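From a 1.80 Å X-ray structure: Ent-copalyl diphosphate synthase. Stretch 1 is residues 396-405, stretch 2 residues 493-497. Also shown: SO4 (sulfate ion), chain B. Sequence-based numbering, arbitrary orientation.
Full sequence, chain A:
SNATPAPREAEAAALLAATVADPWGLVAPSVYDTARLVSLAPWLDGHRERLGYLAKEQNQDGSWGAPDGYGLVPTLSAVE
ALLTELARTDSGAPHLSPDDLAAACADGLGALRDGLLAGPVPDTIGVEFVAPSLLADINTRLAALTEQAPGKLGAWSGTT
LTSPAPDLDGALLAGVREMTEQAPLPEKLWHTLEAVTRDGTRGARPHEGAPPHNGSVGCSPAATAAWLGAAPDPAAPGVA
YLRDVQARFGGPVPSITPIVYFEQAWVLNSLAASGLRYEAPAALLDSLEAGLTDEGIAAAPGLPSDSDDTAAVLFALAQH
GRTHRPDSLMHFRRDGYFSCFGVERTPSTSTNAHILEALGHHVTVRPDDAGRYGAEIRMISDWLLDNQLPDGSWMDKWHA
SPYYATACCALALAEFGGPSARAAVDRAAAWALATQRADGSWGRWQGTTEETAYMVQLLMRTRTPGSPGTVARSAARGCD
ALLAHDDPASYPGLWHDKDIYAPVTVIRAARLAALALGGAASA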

# COMPACT_ATOMS: atom_id res chain seq x y z
N ASP A 396 12.10 3.16 -3.23
CA ASP A 396 11.58 3.32 -1.88
C ASP A 396 10.96 2.02 -1.40
O ASP A 396 10.39 1.27 -2.19
CB ASP A 396 10.50 4.40 -1.83
CG ASP A 396 9.97 4.62 -0.42
OD1 ASP A 396 10.78 4.97 0.46
OD2 ASP A 396 8.74 4.46 -0.19
N LYS A 397 11.07 1.79 -0.10
CA LYS A 397 10.57 0.58 0.51
C LYS A 397 9.06 0.42 0.47
O LYS A 397 8.58 -0.69 0.65
CB LYS A 397 11.05 0.47 1.97
CG LYS A 397 10.37 1.40 2.94
CD LYS A 397 11.04 1.37 4.32
CE LYS A 397 10.80 0.05 5.04
NZ LYS A 397 11.29 0.12 6.45
N TRP A 398 8.28 1.50 0.37
CA TRP A 398 6.83 1.41 0.50
C TRP A 398 6.09 1.16 -0.83
O TRP A 398 4.89 1.01 -0.82
CB TRP A 398 6.24 2.68 1.13
CG TRP A 398 6.79 2.95 2.52
CD1 TRP A 398 7.41 4.09 2.95
CD2 TRP A 398 6.79 2.04 3.65
NE1 TRP A 398 7.78 3.96 4.28
CE2 TRP A 398 7.42 2.71 4.72
CE3 TRP A 398 6.32 0.74 3.85
CZ2 TRP A 398 7.61 2.10 5.98
CZ3 TRP A 398 6.51 0.14 5.10
CH2 TRP A 398 7.14 0.83 6.15
N HIS A 399 6.81 1.14 -1.95
CA HIS A 399 6.17 1.18 -3.25
C HIS A 399 7.00 0.37 -4.22
O HIS A 399 8.24 0.46 -4.25
CB HIS A 399 6.00 2.63 -3.65
CG HIS A 399 4.93 2.90 -4.66
ND1 HIS A 399 5.04 2.53 -5.99
CD2 HIS A 399 3.77 3.57 -4.56
CE1 HIS A 399 3.98 2.94 -6.64
NE2 HIS A 399 3.20 3.59 -5.80
N ALA A 400 6.32 -0.40 -5.06
CA ALA A 400 6.96 -1.21 -6.10
C ALA A 400 7.59 -0.44 -7.26
O ALA A 400 8.40 -0.99 -7.98
CB ALA A 400 5.93 -2.20 -6.66
N SER A 401 7.17 0.81 -7.48
CA SER A 401 7.57 1.58 -8.64
C SER A 401 8.71 2.60 -8.37
O SER A 401 8.62 3.40 -7.43
CB SER A 401 6.37 2.37 -9.17
OG SER A 401 6.75 3.11 -10.30
N PRO A 402 9.73 2.60 -9.22
CA PRO A 402 10.72 3.68 -9.11
C PRO A 402 10.14 5.04 -9.49
O PRO A 402 10.76 6.10 -9.18
CB PRO A 402 11.80 3.26 -10.07
CG PRO A 402 11.13 2.45 -11.10
CD PRO A 402 9.98 1.76 -10.41
N TYR A 403 9.00 5.04 -10.17
CA TYR A 403 8.36 6.30 -10.57
C TYR A 403 7.81 7.04 -9.36
O TYR A 403 7.91 8.28 -9.30
CB TYR A 403 7.33 6.07 -11.69
CG TYR A 403 8.04 5.44 -12.86
CD1 TYR A 403 8.91 6.19 -13.67
CD2 TYR A 403 7.92 4.09 -13.12
CE1 TYR A 403 9.61 5.60 -14.72
CE2 TYR A 403 8.60 3.49 -14.16
CZ TYR A 403 9.45 4.24 -14.95
OH TYR A 403 10.13 3.60 -15.97
N TYR A 404 7.27 6.30 -8.39
CA TYR A 404 6.84 6.92 -7.12
C TYR A 404 8.03 7.52 -6.38
O TYR A 404 8.01 8.72 -6.01
CB TYR A 404 6.16 5.90 -6.20
CG TYR A 404 5.73 6.48 -4.87
CD1 TYR A 404 4.72 7.42 -4.82
CD2 TYR A 404 6.33 6.09 -3.68
CE1 TYR A 404 4.30 7.95 -3.62
CE2 TYR A 404 5.92 6.63 -2.45
CZ TYR A 404 4.92 7.58 -2.44
OH TYR A 404 4.42 8.15 -1.29
N ALA A 405 9.04 6.68 -6.14
CA ALA A 405 10.19 7.07 -5.30
C ALA A 405 10.94 8.26 -5.93
O ALA A 405 11.26 9.26 -5.23
CB ALA A 405 11.13 5.90 -5.10
S SO4 B . 11.85 -3.02 8.04
O1 SO4 B . 12.85 -2.18 7.32
O2 SO4 B . 12.46 -3.40 9.36
O3 SO4 B . 10.57 -2.37 8.18
O4 SO4 B . 11.69 -4.26 7.26
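Stretch 2 493-497: GLWHD

Stretch 2 (Gly493-Asp497) runs antiparallel to the loop that precedes the helix beginning at Pro402, and the two are joined by a single beta bridge, His399 with Trp495, whose CA atoms lie 4.5 Å apart. From this centre the register steps outward in opposite senses: Trp398 CA is 5.3 Å from His496 CA, and Ala400 CA is 5.3 Å from Leu494 CA. Two nearly straight backbone hydrogen bonds flank the bridge, His496 N to Trp398 O at 2.9 Å and Ala400 N to Leu494 O, also 2.9 Å. The pairing stays short on the stretch 1 side: His399 (-147/138) is extended, whereas Trp398 (-90/-5) holds the third position of a type I turn from Asp396 to His399 and Ala400 (-70/-20) bends the chain again. Asp396, chi1 t, braces that turn by accepting from Trp398 N at OD2, 3.0 Å.

His496 points its CA-to-CB bond toward stretch 1. With chi1 m its ring lies along the bent backbone, one face over His399 C (3.8 Å from NE2), and ND1 gives a weak hydrogen bond to Lys397 O at 2.9 Å, the angle being only 130°. Its NE2 comes within 3.9 Å of Ala400 CB, the small side chain that points back toward stretch 2. Lys397 leaves in the other direction, CA-to-CB away, and its chain (p, t, m, t) delivers NZ to the sulfate ion, 2.9 Å from O1 and 3.1 Å from O3. Trp398 also points away, so its share in the contact is largely backbone; its O additionally receives a hydrogen bond from a water, 2.9 Å from the water oxygen, which also donates to His496 O at 2.6 Å.

His399 starts away from stretch 2, but chi1 t and chi2 -71° bring its ring back. ND1 accepts from Ser401 N at 3.1 Å, fixing the ring, while CE1 packs 3.5 Å from Leu494 CB. The His399 edge meets the face of the Trp495 five-membered ring, centroids 4.2 Å apart and planes at 66°; NE2 and Trp495 NE1, though 3.4 Å apart, are not hydrogen-bonded. Trp495 leaves its backbone sideways, and with chi1 m and chi2 70° its indole reaches Tyr404, whose OH is 3.4 Å from Trp495 CH2, the rings inclined at 57°. Tyr404 can meet it because its CA-to-CB bond points toward stretch 2 from the first turn of the helix, which Ser401 caps: OG accepts from Tyr403 N at 3.0 Å.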

# COMPACT_ATOMS: atom_id res chain seq x y z
N GLY A 493 -2.47 -2.36 -8.33
CA GLY A 493 -1.89 -2.14 -7.03
C GLY A 493 -0.37 -2.12 -7.10
O GLY A 493 0.24 -3.05 -7.63
N LEU A 494 0.23 -1.06 -6.57
CA LEU A 494 1.68 -0.91 -6.56
C LEU A 494 2.25 -0.58 -5.17
O LEU A 494 3.46 -0.60 -4.98
CB LEU A 494 2.09 0.18 -7.55
CG LEU A 494 1.71 -0.02 -9.02
CD1 LEU A 494 2.13 1.20 -9.81
CD2 LEU A 494 2.40 -1.24 -9.57
N TRP A 495 1.39 -0.24 -4.23
CA TRP A 495 1.81 0.08 -2.87
C TRP A 495 2.02 -1.16 -2.05
O TRP A 495 1.15 -2.04 -2.03
CB TRP A 495 0.80 0.99 -2.19
CG TRP A 495 0.67 2.32 -2.86
CD1 TRP A 495 0.12 2.58 -4.07
CD2 TRP A 495 1.08 3.58 -2.33
NE1 TRP A 495 0.18 3.91 -4.34
CE2 TRP A 495 0.76 4.56 -3.28
CE3 TRP A 495 1.70 3.97 -1.14
CZ2 TRP A 495 1.06 5.92 -3.10
CZ3 TRP A 495 2.01 5.34 -0.95
CH2 TRP A 495 1.67 6.28 -1.93
N HIS A 496 3.15 -1.25 -1.35
CA HIS A 496 3.43 -2.45 -0.56
C HIS A 496 2.52 -2.63 0.65
O HIS A 496 2.41 -1.73 1.50
CB HIS A 496 4.88 -2.49 -0.08
CG HIS A 496 5.87 -2.78 -1.16
ND1 HIS A 496 7.23 -2.74 -0.95
CD2 HIS A 496 5.71 -3.08 -2.47
CE1 HIS A 496 7.86 -3.01 -2.08
NE2 HIS A 496 6.96 -3.24 -3.02
N ASP A 497 1.86 -3.78 0.74
CA ASP A 497 1.32 -4.21 2.03
C ASP A 497 1.49 -5.73 2.14
O ASP A 497 2.62 -6.22 2.13
CB ASP A 497 -0.11 -3.69 2.28
CG ASP A 497 -0.62 -4.05 3.66
OD1 ASP A 497 0.20 -4.05 4.60
OD2 ASP A 497 -1.78 -4.45 3.81
O HOH W 1 3.26 0.75 1.55